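Local coordinates for protein UDP-glucose 4-epimerase (Campylobacter jejuni subsp. jejuni serotype O:2, PDB 7K3P) that catalyses the interconversion of UDP-glucose and UDP-galactose, and probably of their N-acetylated counterparts, by NAD-dependent inversion at C4 of the sugar, at residues T236-D244 and G305-D313. The protein carries 2 engineered substitutions. Residues are numbered along the deposited sequence; the frame is centred on the assembly and turned at random.
Sequences TKDGTCIRD and GDPSVLISD. With ACT (acetate ion), chain G.
The side chain of Arg243 runs back along the strands, past Leu310 CB, to the carbonyl of Pro307. CB leaves the sheet on the face that Leu310 also occupies, and CG sits beside the residue's own backbone N. A bend at chi2 (-61°) then turns the chain back toward the loop before strand 309-312. Arg243 CD rests 3.9 Å from Leu310 CB, which also covers one face of the guanidinium near its rim. Arg243 NE donates a hydrogen bond to acetate OXT at 2.8 Å, and NH2 donates one to the other oxygen of this ion, probably a guest from the crystallisation liquor. NH1 and NH2 both grip Pro307 O end-on, Arg243 NH2 at 2.8 Å. NH1 also bonds to Ile242 O. Bonds round its edge thus hold the planar group and fix its rotation; arginine suits the place, since its five N-H groups lie in one plane and point outward round the rim.

On the backbone, the strands pair in parallel register: Ile242 N donates to Ser308 O (2.8 Å), and Leu310 N returns a bond to Ile242 O. Leu310 N and Arg243 NH1 approach that oxygen from opposite faces of its plane. On the other face of the sheet, Ile242 and Val309 lie side by side, pointing the same way (Ile242 CB to Val309 CG2 4.1 Å); beta-branched residues suit a strand's extended backbone. Further along, CG of Asp244 stands anti to its backbone N (chi1 -169°), and Asp244 OD2 takes the N-H of Ser312 (OD2 to N 2.8 Å) that the backbone O of Asp244 would accept in a regular parallel pair. The donor comes from above the carboxylate plane, 38° out of it.

Strand 242-246 runs parallel to 309-312 and antiparallel to 278-279, Arg243 bonding through its backbone to Phe278, while Ile311 continues the mixed sheet to strand 149-150. Cys241 and Thr240 pack on Val280 of helix 280-291, and the side chain of Ser312 is about 9 Å from the bound NAD.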
# COMPACT_ATOMS: atom_id res chain seq x y z
N THR A 236 -6.27 -19.44 -31.63
CA THR A 236 -4.82 -19.30 -31.58
C THR A 236 -4.21 -20.24 -32.61
O THR A 236 -4.92 -21.05 -33.19
CB THR A 236 -4.24 -19.70 -30.20
OG1 THR A 236 -4.51 -21.08 -29.95
CG2 THR A 236 -4.83 -18.84 -29.08
N LYS A 237 -2.90 -20.12 -32.80
CA LYS A 237 -2.14 -20.96 -33.72
C LYS A 237 -2.56 -22.43 -33.67
O LYS A 237 -3.02 -22.99 -34.67
CB LYS A 237 -0.62 -20.79 -33.49
CG LYS A 237 -0.13 -20.98 -32.03
CD LYS A 237 1.25 -20.30 -31.72
CE LYS A 237 1.11 -18.76 -31.49
NZ LYS A 237 2.32 -18.05 -30.88
N ASP A 238 -2.45 -23.06 -32.49
CA ASP A 238 -2.76 -24.48 -32.37
C ASP A 238 -4.03 -24.77 -31.55
O ASP A 238 -4.27 -25.92 -31.17
CB ASP A 238 -1.57 -25.25 -31.81
CG ASP A 238 -1.20 -24.83 -30.39
OD1 ASP A 238 -2.07 -24.30 -29.67
OD2 ASP A 238 -0.04 -25.05 -29.99
N GLY A 239 -4.84 -23.75 -31.29
CA GLY A 239 -6.07 -23.93 -30.53
C GLY A 239 -5.92 -23.96 -29.01
O GLY A 239 -6.93 -24.00 -28.30
N THR A 240 -4.69 -23.95 -28.49
CA THR A 240 -4.48 -23.96 -27.04
C THR A 240 -4.08 -22.57 -26.53
O THR A 240 -3.76 -21.68 -27.32
CB THR A 240 -3.45 -25.02 -26.59
OG1 THR A 240 -2.16 -24.71 -27.12
CG2 THR A 240 -3.88 -26.42 -27.05
N CYS A 241 -4.12 -22.39 -25.21
CA CYS A 241 -3.83 -21.09 -24.60
C CYS A 241 -2.38 -20.65 -24.83
O CYS A 241 -1.46 -21.46 -24.85
CB CYS A 241 -4.14 -21.12 -23.08
SG CYS A 241 -5.93 -21.01 -22.75
N ILE A 242 -2.20 -19.34 -25.00
CA ILE A 242 -0.87 -18.75 -25.15
C ILE A 242 -0.53 -17.93 -23.90
O ILE A 242 -1.28 -17.04 -23.49
CB ILE A 242 -0.81 -17.86 -26.42
CG1 ILE A 242 -0.96 -18.74 -27.67
CG2 ILE A 242 0.51 -17.08 -26.46
CD1 ILE A 242 -1.01 -17.98 -28.98
N ARG A 243 0.61 -18.24 -23.29
CA ARG A 243 1.03 -17.52 -22.09
C ARG A 243 2.49 -17.09 -22.19
O ARG A 243 3.22 -17.54 -23.07
CB ARG A 243 0.81 -18.37 -20.83
CG ARG A 243 -0.66 -18.63 -20.52
CD ARG A 243 -1.39 -17.32 -20.27
NE ARG A 243 -2.77 -17.53 -19.81
CZ ARG A 243 -3.82 -17.66 -20.61
NH1 ARG A 243 -3.68 -17.60 -21.93
NH2 ARG A 243 -5.03 -17.84 -20.08
N ASP A 244 2.90 -16.27 -21.23
CA ASP A 244 4.17 -15.58 -21.26
C ASP A 244 5.11 -16.20 -20.21
O ASP A 244 4.79 -16.24 -19.01
CB ASP A 244 3.89 -14.10 -20.97
CG ASP A 244 5.07 -13.20 -21.24
OD1 ASP A 244 6.15 -13.45 -20.66
OD2 ASP A 244 4.91 -12.23 -22.02
N GLY A 305 -13.77 -18.22 -18.39
CA GLY A 305 -12.97 -17.14 -17.85
C GLY A 305 -11.52 -17.06 -18.34
O GLY A 305 -10.90 -16.00 -18.25
N ASP A 306 -10.97 -18.16 -18.84
CA ASP A 306 -9.57 -18.16 -19.29
C ASP A 306 -9.41 -17.44 -20.63
O ASP A 306 -10.01 -17.83 -21.62
CB ASP A 306 -9.04 -19.59 -19.44
CG ASP A 306 -8.50 -20.16 -18.15
OD1 ASP A 306 -8.36 -19.41 -17.16
OD2 ASP A 306 -8.21 -21.38 -18.13
N PRO A 307 -8.56 -16.40 -20.66
CA PRO A 307 -8.31 -15.78 -21.97
C PRO A 307 -7.48 -16.71 -22.86
O PRO A 307 -6.67 -17.51 -22.35
CB PRO A 307 -7.52 -14.51 -21.61
CG PRO A 307 -6.84 -14.84 -20.30
CD PRO A 307 -7.80 -15.76 -19.57
N SER A 308 -7.68 -16.65 -24.17
CA SER A 308 -6.88 -17.47 -25.07
C SER A 308 -5.41 -17.00 -25.07
O SER A 308 -4.48 -17.80 -25.22
CB SER A 308 -7.46 -17.45 -26.49
OG SER A 308 -7.52 -16.12 -26.98
N VAL A 309 -5.22 -15.70 -24.89
CA VAL A 309 -3.89 -15.08 -24.95
C VAL A 309 -3.69 -14.08 -23.80
O VAL A 309 -4.56 -13.23 -23.54
CB VAL A 309 -3.66 -14.35 -26.30
CG1 VAL A 309 -2.25 -13.74 -26.37
CG2 VAL A 309 -3.85 -15.32 -27.46
N LEU A 310 -2.56 -14.20 -23.10
CA LEU A 310 -2.19 -13.23 -22.07
C LEU A 310 -0.65 -13.14 -22.03
O LEU A 310 0.02 -14.06 -21.54
CB LEU A 310 -2.73 -13.67 -20.70
CG LEU A 310 -2.27 -12.85 -19.49
CD1 LEU A 310 -2.65 -11.41 -19.69
CD2 LEU A 310 -2.87 -13.38 -18.20
N ILE A 311 -0.10 -12.05 -22.55
CA ILE A 311 1.36 -11.89 -22.58
C ILE A 311 1.71 -10.43 -22.33
O ILE A 311 0.85 -9.55 -22.44
CB ILE A 311 1.96 -12.34 -23.94
CG1 ILE A 311 1.56 -11.36 -25.04
CG2 ILE A 311 1.51 -13.75 -24.28
CD1 ILE A 311 2.26 -11.65 -26.38
N SER A 312 2.98 -10.17 -22.01
CA SER A 312 3.44 -8.80 -21.83
C SER A 312 3.68 -8.16 -23.19
O SER A 312 4.17 -8.83 -24.11
CB SER A 312 4.76 -8.76 -21.05
OG SER A 312 4.65 -9.36 -19.76
N ASP A 313 3.37 -6.87 -23.30
CA ASP A 313 3.85 -6.06 -24.41
C ASP A 313 5.26 -5.59 -24.03
O ASP A 313 5.42 -4.82 -23.09
CB ASP A 313 2.93 -4.86 -24.59
CG ASP A 313 3.35 -3.97 -25.76
OD1 ASP A 313 4.50 -4.07 -26.26
OD2 ASP A 313 2.50 -3.16 -26.18
C ACT G . -4.60 -17.66 -16.78
O ACT G . -5.69 -18.14 -17.20
OXT ACT G . -3.53 -18.18 -17.19
CH3 ACT G . -4.57 -16.51 -15.82
O HOH W 1 6.49 -11.02 -19.01
O HOH W 2 1.05 -15.11 -19.22
O HOH W 3 6.16 -10.62 -23.86